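Local coordinates for protein cortical-lytic enzyme (Bacillus cereus, PDB 4S3J) that hydrolyses partially degraded cortex peptidoglycan as an N-acetylglucosaminidase during spore germination, recognising muramic acid delta-lactam residues, at residues Ile108-Pro113 and Ser406-Gly411; Ala229-Leu234 and Tyr269-Gln274. All blocks are in the same frame, centred on the assembly; numbering follows the deposited sequence.

Interaction 1: Ile108-Pro113 and Ser406-Gly411; sequences IAYLQP and SYWKIG
Strand segments 108-111 and 406-408 run side by side in the same direction, their axes 4.5 Å apart at closest approach and inclined at 26°. Parallel bridges pair Ile-108 with Ser-406 and Ala-109 with Tyr-407, the closure of the TIM barrel of glycosyl hydrolase family 18, where the first barrel strand meets the last. Between the two segments, Tyr-407 N donates to Ile-108 O at 2.8 Å, from above the carbonyl plane. Tyr-110 N then reaches Tyr-407 O almost along the C=O axis. Beyond this the chain is displaced by a cis peptide between Trp-408 and Lys-409, so that the next amide to meet Tyr-110 O is Ile-410 N, at 2.9 Å in a nearly straight bond.

With CG anti to the backbone N (chi1 -171°), the indole of Trp-408 swings back across Tyr-110. The two side chains cross near a right angle, Trp-408 CE3 lying 3.5 Å from Tyr-110 CB, while the six-membered ring and the tyrosine ring are tilted by 38°. Ser-406 OG sits in plane at the tyrosine's edge, 3.2 Å from Tyr-110 CE1. The residue set off by the cis bond, Lys-409, sets its CB over one face of the indole, toward the rim, and Phe-139 meets that indole edge-to-face. On the side of Ala-109 and Tyr-407, Ile-410 CG1 packs 3.9 Å from Ala-109 CB. The extended Lys-409 chain carries NZ to Gln-112, where it donates in the carbonyl plane to a lone pair of OE1 at 2.9 Å, while a water links NZ to Gln-112 O.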
loop_
_atom_site.group_PDB
_atom_site.type_symbol
_atom_site.label_atom_id
_atom_site.label_comp_id
_atom_site.label_asym_id
_atom_site.label_seq_id
_atom_site.Cartn_x
_atom_site.Cartn_y
_atom_site.Cartn_z
ATOM N N ILE A 108 -6.288 -3.447 2.874
ATOM C CA ILE A 108 -6.789 -2.264 3.546
ATOM C C ILE A 108 -6.460 -1.057 2.695
ATOM O O ILE A 108 -5.419 -1.051 2.044
ATOM C CB ILE A 108 -6.147 -2.043 4.927
ATOM C CG1 ILE A 108 -6.324 -3.284 5.808
ATOM C CG2 ILE A 108 -6.710 -0.776 5.586
ATOM C CD1 ILE A 108 -5.383 -3.284 6.979
ATOM N N ALA A 109 -7.337 -0.063 2.662
ATOM C CA ALA A 109 -6.955 1.255 2.145
ATOM C C ALA A 109 -7.412 2.359 3.086
ATOM O O ALA A 109 -8.523 2.318 3.609
ATOM C CB ALA A 109 -7.523 1.490 0.769
ATOM N N TYR A 110 -6.554 3.361 3.265
ATOM C CA TYR A 110 -6.835 4.511 4.100
ATOM C C TYR A 110 -7.390 5.663 3.287
ATOM O O TYR A 110 -6.958 5.887 2.161
ATOM C CB TYR A 110 -5.560 4.970 4.828
ATOM C CG TYR A 110 -5.218 4.109 6.029
ATOM C CD1 TYR A 110 -4.606 2.875 5.885
ATOM C CD2 TYR A 110 -5.541 4.536 7.318
ATOM C CE1 TYR A 110 -4.309 2.081 6.995
ATOM C CE2 TYR A 110 -5.248 3.741 8.430
ATOM C CZ TYR A 110 -4.629 2.511 8.256
ATOM O OH TYR A 110 -4.332 1.677 9.330
ATOM N N LEU A 111 -8.327 6.399 3.884
ATOM C CA LEU A 111 -8.921 7.606 3.315
ATOM C C LEU A 111 -8.639 8.746 4.259
ATOM O O LEU A 111 -8.983 8.646 5.439
ATOM C CB LEU A 111 -10.438 7.439 3.138
ATOM C CG LEU A 111 -11.273 8.654 2.746
ATOM C CD1 LEU A 111 -10.938 9.081 1.319
ATOM C CD2 LEU A 111 -12.774 8.397 2.887
ATOM N N GLN A 112 -8.031 9.819 3.766
ATOM C CA GLN A 112 -7.695 10.966 4.595
ATOM C C GLN A 112 -8.034 12.249 3.866
ATOM O O GLN A 112 -7.181 12.795 3.176
ATOM C CB GLN A 112 -6.208 10.962 4.957
ATOM C CG GLN A 112 -5.821 12.133 5.856
ATOM C CD GLN A 112 -4.329 12.413 5.877
ATOM O OE1 GLN A 112 -3.662 12.419 4.840
ATOM N NE2 GLN A 112 -3.797 12.632 7.073
ATOM N N PRO A 113 -9.262 12.748 4.029
ATOM C CA PRO A 113 -9.622 13.991 3.333
ATOM C C PRO A 113 -8.958 15.223 3.940
ATOM O O PRO A 113 -8.540 15.185 5.101
ATOM C CB PRO A 113 -11.151 14.052 3.483
ATOM C CG PRO A 113 -11.562 12.681 3.883
ATOM C CD PRO A 113 -10.427 12.153 4.697
ATOM N N SER A 406 -1.665 -2.953 3.190
ATOM C CA SER A 406 -2.397 -1.776 3.609
ATOM C C SER A 406 -1.926 -0.557 2.833
ATOM O O SER A 406 -0.774 -0.162 2.936
ATOM C CB SER A 406 -2.214 -1.566 5.122
ATOM O OG SER A 406 -2.885 -0.410 5.578
ATOM N N TYR A 407 -2.834 0.040 2.073
ATOM C CA TYR A 407 -2.483 1.123 1.156
ATOM C C TYR A 407 -2.704 2.522 1.733
ATOM O O TYR A 407 -3.800 2.838 2.193
ATOM C CB TYR A 407 -3.303 0.991 -0.099
ATOM C CG TYR A 407 -2.954 -0.170 -0.997
ATOM C CD1 TYR A 407 -1.826 -0.121 -1.830
ATOM C CD2 TYR A 407 -3.755 -1.293 -1.062
ATOM C CE1 TYR A 407 -1.523 -1.177 -2.691
ATOM C CE2 TYR A 407 -3.458 -2.361 -1.932
ATOM C CZ TYR A 407 -2.341 -2.295 -2.738
ATOM O OH TYR A 407 -2.019 -3.311 -3.632
ATOM N N TRP A 408 -1.674 3.368 1.646
ATOM C CA TRP A 408 -1.777 4.800 1.938
ATOM C C TRP A 408 -1.534 5.556 0.622
ATOM O O TRP A 408 -0.393 5.575 0.139
ATOM C CB TRP A 408 -0.752 5.253 2.979
ATOM C CG TRP A 408 -1.004 6.675 3.423
ATOM C CD1 TRP A 408 -0.592 7.816 2.804
ATOM C CD2 TRP A 408 -1.758 7.092 4.559
ATOM N NE1 TRP A 408 -1.030 8.924 3.495
ATOM C CE2 TRP A 408 -1.758 8.500 4.571
ATOM C CE3 TRP A 408 -2.444 6.412 5.567
ATOM C CZ2 TRP A 408 -2.404 9.244 5.553
ATOM C CZ3 TRP A 408 -3.089 7.157 6.541
ATOM C CH2 TRP A 408 -3.066 8.553 6.521
ATOM N N LYS A 409 -2.540 6.183 0.016
ATOM C CA LYS A 409 -3.917 6.324 0.485
ATOM C C LYS A 409 -4.802 6.511 -0.742
ATOM O O LYS A 409 -4.302 6.747 -1.846
ATOM C CB LYS A 409 -4.080 7.526 1.438
ATOM C CG LYS A 409 -3.660 8.866 0.815
ATOM C CD LYS A 409 -4.024 10.058 1.729
ATOM C CE LYS A 409 -3.473 11.358 1.181
ATOM N NZ LYS A 409 -3.939 12.552 1.960
ATOM N N ILE A 410 -6.110 6.429 -0.542
ATOM C CA ILE A 410 -7.095 6.681 -1.588
ATOM C C ILE A 410 -6.945 8.115 -2.096
ATOM O O ILE A 410 -6.694 9.033 -1.327
ATOM C CB ILE A 410 -8.520 6.408 -1.039
ATOM C CG1 ILE A 410 -8.682 4.919 -0.739
ATOM C CG2 ILE A 410 -9.610 6.893 -2.023
ATOM C CD1 ILE A 410 -9.908 4.582 0.086
ATOM N N GLY A 411 -7.060 8.297 -3.415
ATOM C CA GLY A 411 -6.987 9.614 -4.025
ATOM C C GLY A 411 -5.735 9.846 -4.847
ATOM O O GLY A 411 -5.425 10.995 -5.211
HETATM O O HOH W 1 -7.348 10.222 0.981
HETATM O O HOH W 2 -6.324 12.668 0.206
#

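Interaction 2: Ala229-Leu234 and Tyr269-Gln274; sequences AYNRFL and YKAQGQ
This is a light, mostly side-chain packing contact between two nearly parallel helices on the outer layer of the catalytic domain, 227-240 and 269-275. The short segments have axes 10.0 Å apart and only 7° from parallel, and they bury 193 Å² in total. The backbones come nearest at Asn-231 and Gln-272, whose CA atoms are 6.6 Å apart, and the contact is made by Tyr-230, Asn-231 and Leu-234 against Ala-271 and Gln-272. Asn-231 has CG anti to its own carbonyl carbon, which lays the amide against the methyl of Ala-271, CB standing 3.4 Å from Asn-231 ND2. That ND2 is held by the carboxylates of Glu-228 and Asp-268; since Asp-268 also accepts from Ala-271 N, one carboxylate links the asparagine to the first turn of the second helix.

In the TIM barrel of this glycosyl hydrolase 18 enzyme such helices lie outside the parallel strands, and here strand 246-251 lies beneath both helices: Thr-249 touches Tyr-230 and Leu-234 and hydrogen-bonds to Gln-272 OE1. The extended glutamine chain brings its amide to that strand. Having OE1 engaged by Thr-249 directs NE2 to the other side, where it lies 3.5 Å from Tyr-230 CE2, the amide and ring planes being 73° apart. Leu-234 packs against the end of the aliphatic chain and the amide carbon, Leu-234 CD1 lying 3.7 Å from both Gln-272 CG and Gln-272 CD, and the same methyl also lies over one face of the Tyr-230 ring, toward its rim.

A water bridges the two amides directly: it donates to Asn-231 OD1 at 2.8 Å and accepts from Gln-272 NE2 at 3.0 Å, joining two amides whose planes are 78° apart.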
loop_
_atom_site.group_PDB
_atom_site.type_symbol
_atom_site.label_atom_id
_atom_site.label_comp_id
_atom_site.label_asym_id
_atom_site.label_seq_id
_atom_site.Cartn_x
_atom_site.Cartn_y
_atom_site.Cartn_z
ATOM N N ALA A 229 2.037 0.374 29.557
ATOM C CA ALA A 229 0.688 0.926 29.725
ATOM C C ALA A 229 -0.118 0.824 28.415
ATOM O O ALA A 229 -1.333 0.618 28.433
ATOM C CB ALA A 229 0.751 2.382 30.219
ATOM N N TYR A 230 0.552 0.974 27.277
ATOM C CA TYR A 230 -0.105 0.802 25.984
ATOM C C TYR A 230 -0.488 -0.677 25.803
ATOM O O TYR A 230 -1.606 -0.995 25.393
ATOM C CB TYR A 230 0.812 1.270 24.841
ATOM C CG TYR A 230 0.176 1.372 23.460
ATOM C CD1 TYR A 230 -1.204 1.295 23.276
ATOM C CD2 TYR A 230 0.966 1.542 22.340
ATOM C CE1 TYR A 230 -1.771 1.393 22.007
ATOM C CE2 TYR A 230 0.403 1.633 21.056
ATOM C CZ TYR A 230 -0.965 1.564 20.907
ATOM O OH TYR A 230 -1.538 1.656 19.661
ATOM N N ASN A 231 0.440 -1.577 26.110
ATOM C CA ASN A 231 0.130 -3.010 26.077
ATOM C C ASN A 231 -1.077 -3.342 26.946
ATOM O O ASN A 231 -1.977 -4.057 26.513
ATOM C CB ASN A 231 1.330 -3.859 26.519
ATOM C CG ASN A 231 2.505 -3.739 25.589
ATOM O OD1 ASN A 231 2.346 -3.408 24.411
ATOM N ND2 ASN A 231 3.701 -4.019 26.102
ATOM N N ARG A 232 -1.122 -2.800 28.164
ATOM C CA ARG A 232 -2.256 -3.057 29.054
ATOM C C ARG A 232 -3.547 -2.488 28.499
ATOM O O ARG A 232 -4.598 -3.108 28.614
ATOM C CB ARG A 232 -2.027 -2.477 30.452
ATOM C CG ARG A 232 -0.935 -3.115 31.263
ATOM C CD ARG A 232 -1.110 -2.744 32.723
ATOM N NE ARG A 232 -0.974 -1.301 32.928
ATOM C CZ ARG A 232 0.179 -0.679 33.156
ATOM N NH1 ARG A 232 1.310 -1.375 33.227
ATOM N NH2 ARG A 232 0.204 0.641 33.325
ATOM N N PHE A 233 -3.485 -1.290 27.919
ATOM C CA PHE A 233 -4.667 -0.729 27.291
ATOM C C PHE A 233 -5.179 -1.656 26.187
ATOM O O PHE A 233 -6.374 -1.924 26.102
ATOM C CB PHE A 233 -4.368 0.666 26.724
ATOM C CG PHE A 233 -5.454 1.206 25.844
ATOM C CD1 PHE A 233 -6.682 1.561 26.373
ATOM C CD2 PHE A 233 -5.239 1.383 24.481
ATOM C CE1 PHE A 233 -7.682 2.070 25.567
ATOM C CE2 PHE A 233 -6.239 1.899 23.670
ATOM C CZ PHE A 233 -7.457 2.240 24.213
ATOM N N LEU A 234 -4.280 -2.151 25.343
ATOM C CA LEU A 234 -4.706 -3.016 24.252
ATOM C C LEU A 234 -5.326 -4.298 24.802
ATOM O O LEU A 234 -6.355 -4.744 24.284
ATOM C CB LEU A 234 -3.536 -3.323 23.320
ATOM C CG LEU A 234 -3.032 -2.118 22.506
ATOM C CD1 LEU A 234 -1.746 -2.519 21.831
ATOM C CD2 LEU A 234 -4.063 -1.627 21.480
ATOM N N TYR A 269 6.483 -4.902 19.413
ATOM C CA TYR A 269 6.068 -5.865 18.406
ATOM C C TYR A 269 5.573 -7.173 19.037
ATOM O O TYR A 269 4.474 -7.640 18.732
ATOM C CB TYR A 269 7.229 -6.170 17.448
ATOM C CG TYR A 269 7.353 -5.284 16.202
ATOM C CD1 TYR A 269 7.320 -3.896 16.285
ATOM C CD2 TYR A 269 7.561 -5.855 14.954
ATOM C CE1 TYR A 269 7.454 -3.104 15.149
ATOM C CE2 TYR A 269 7.692 -5.082 13.826
ATOM C CZ TYR A 269 7.648 -3.714 13.916
ATOM O OH TYR A 269 7.796 -2.955 12.773
ATOM N N LYS A 270 6.361 -7.728 19.962
ATOM C CA LYS A 270 6.050 -9.023 20.557
ATOM C C LYS A 270 4.760 -8.957 21.367
ATOM O O LYS A 270 3.885 -9.803 21.228
ATOM C CB LYS A 270 7.189 -9.468 21.473
ATOM C CG LYS A 270 7.103 -10.910 21.965
ATOM C CD LYS A 270 8.285 -11.222 22.878
ATOM C CE LYS A 270 9.595 -11.350 22.129
ATOM N NZ LYS A 270 10.728 -11.574 23.067
ATOM N N ALA A 271 4.640 -7.944 22.219
ATOM C CA ALA A 271 3.455 -7.817 23.052
ATOM C C ALA A 271 2.193 -7.566 22.238
ATOM O O ALA A 271 1.163 -8.182 22.484
ATOM C CB ALA A 271 3.648 -6.701 24.083
ATOM N N GLN A 272 2.258 -6.638 21.285
ATOM C CA GLN A 272 1.069 -6.335 20.500
ATOM C C GLN A 272 0.661 -7.545 19.668
ATOM O O GLN A 272 -0.523 -7.858 19.563
ATOM C CB GLN A 272 1.301 -5.101 19.608
ATOM C CG GLN A 272 1.465 -3.797 20.405
ATOM C CD GLN A 272 1.234 -2.535 19.579
ATOM O OE1 GLN A 272 0.614 -2.581 18.520
ATOM N NE2 GLN A 272 1.768 -1.413 20.052
ATOM N N GLY A 273 1.642 -8.256 19.121
ATOM C CA GLY A 273 1.369 -9.421 18.297
ATOM C C GLY A 273 0.610 -10.517 19.027
ATOM O O GLY A 273 -0.106 -11.323 18.424
ATOM N N GLN A 274 0.782 -10.551 20.343
ATOM C CA GLN A 274 0.107 -11.512 21.182
ATOM C C GLN A 274 -1.345 -11.104 21.477
ATOM O O GLN A 274 -2.174 -11.940 21.831
ATOM C CB GLN A 274 0.908 -11.692 22.480
ATOM C CG GLN A 274 0.557 -12.937 23.256
ATOM C CD GLN A 274 1.553 -13.228 24.365
ATOM O OE1 GLN A 274 2.712 -12.819 24.295
ATOM N NE2 GLN A 274 1.108 -13.943 25.390
HETATM O O HOH W 3 3.331 -1.523 22.572
#

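How the interactions relate
Both interactions belong to the one glycosyl hydrolase family 18 barrel but to different layers of it: interaction 1 is a strand-to-strand seam in the barrel wall, interaction 2 a helix-to-helix contact on its outside. Their centres are 25 Å apart and their nearest atoms about 11 Å, so they do not touch. In sequence, 229-234 and 269-274 both fall between the two strands that interaction 1 brings together. Each comes near Glu-220, the probable proton donor: the side chain of Trp-408 from interaction 1 and that of Tyr-230 from interaction 2 are each about 8 Å from its side chain.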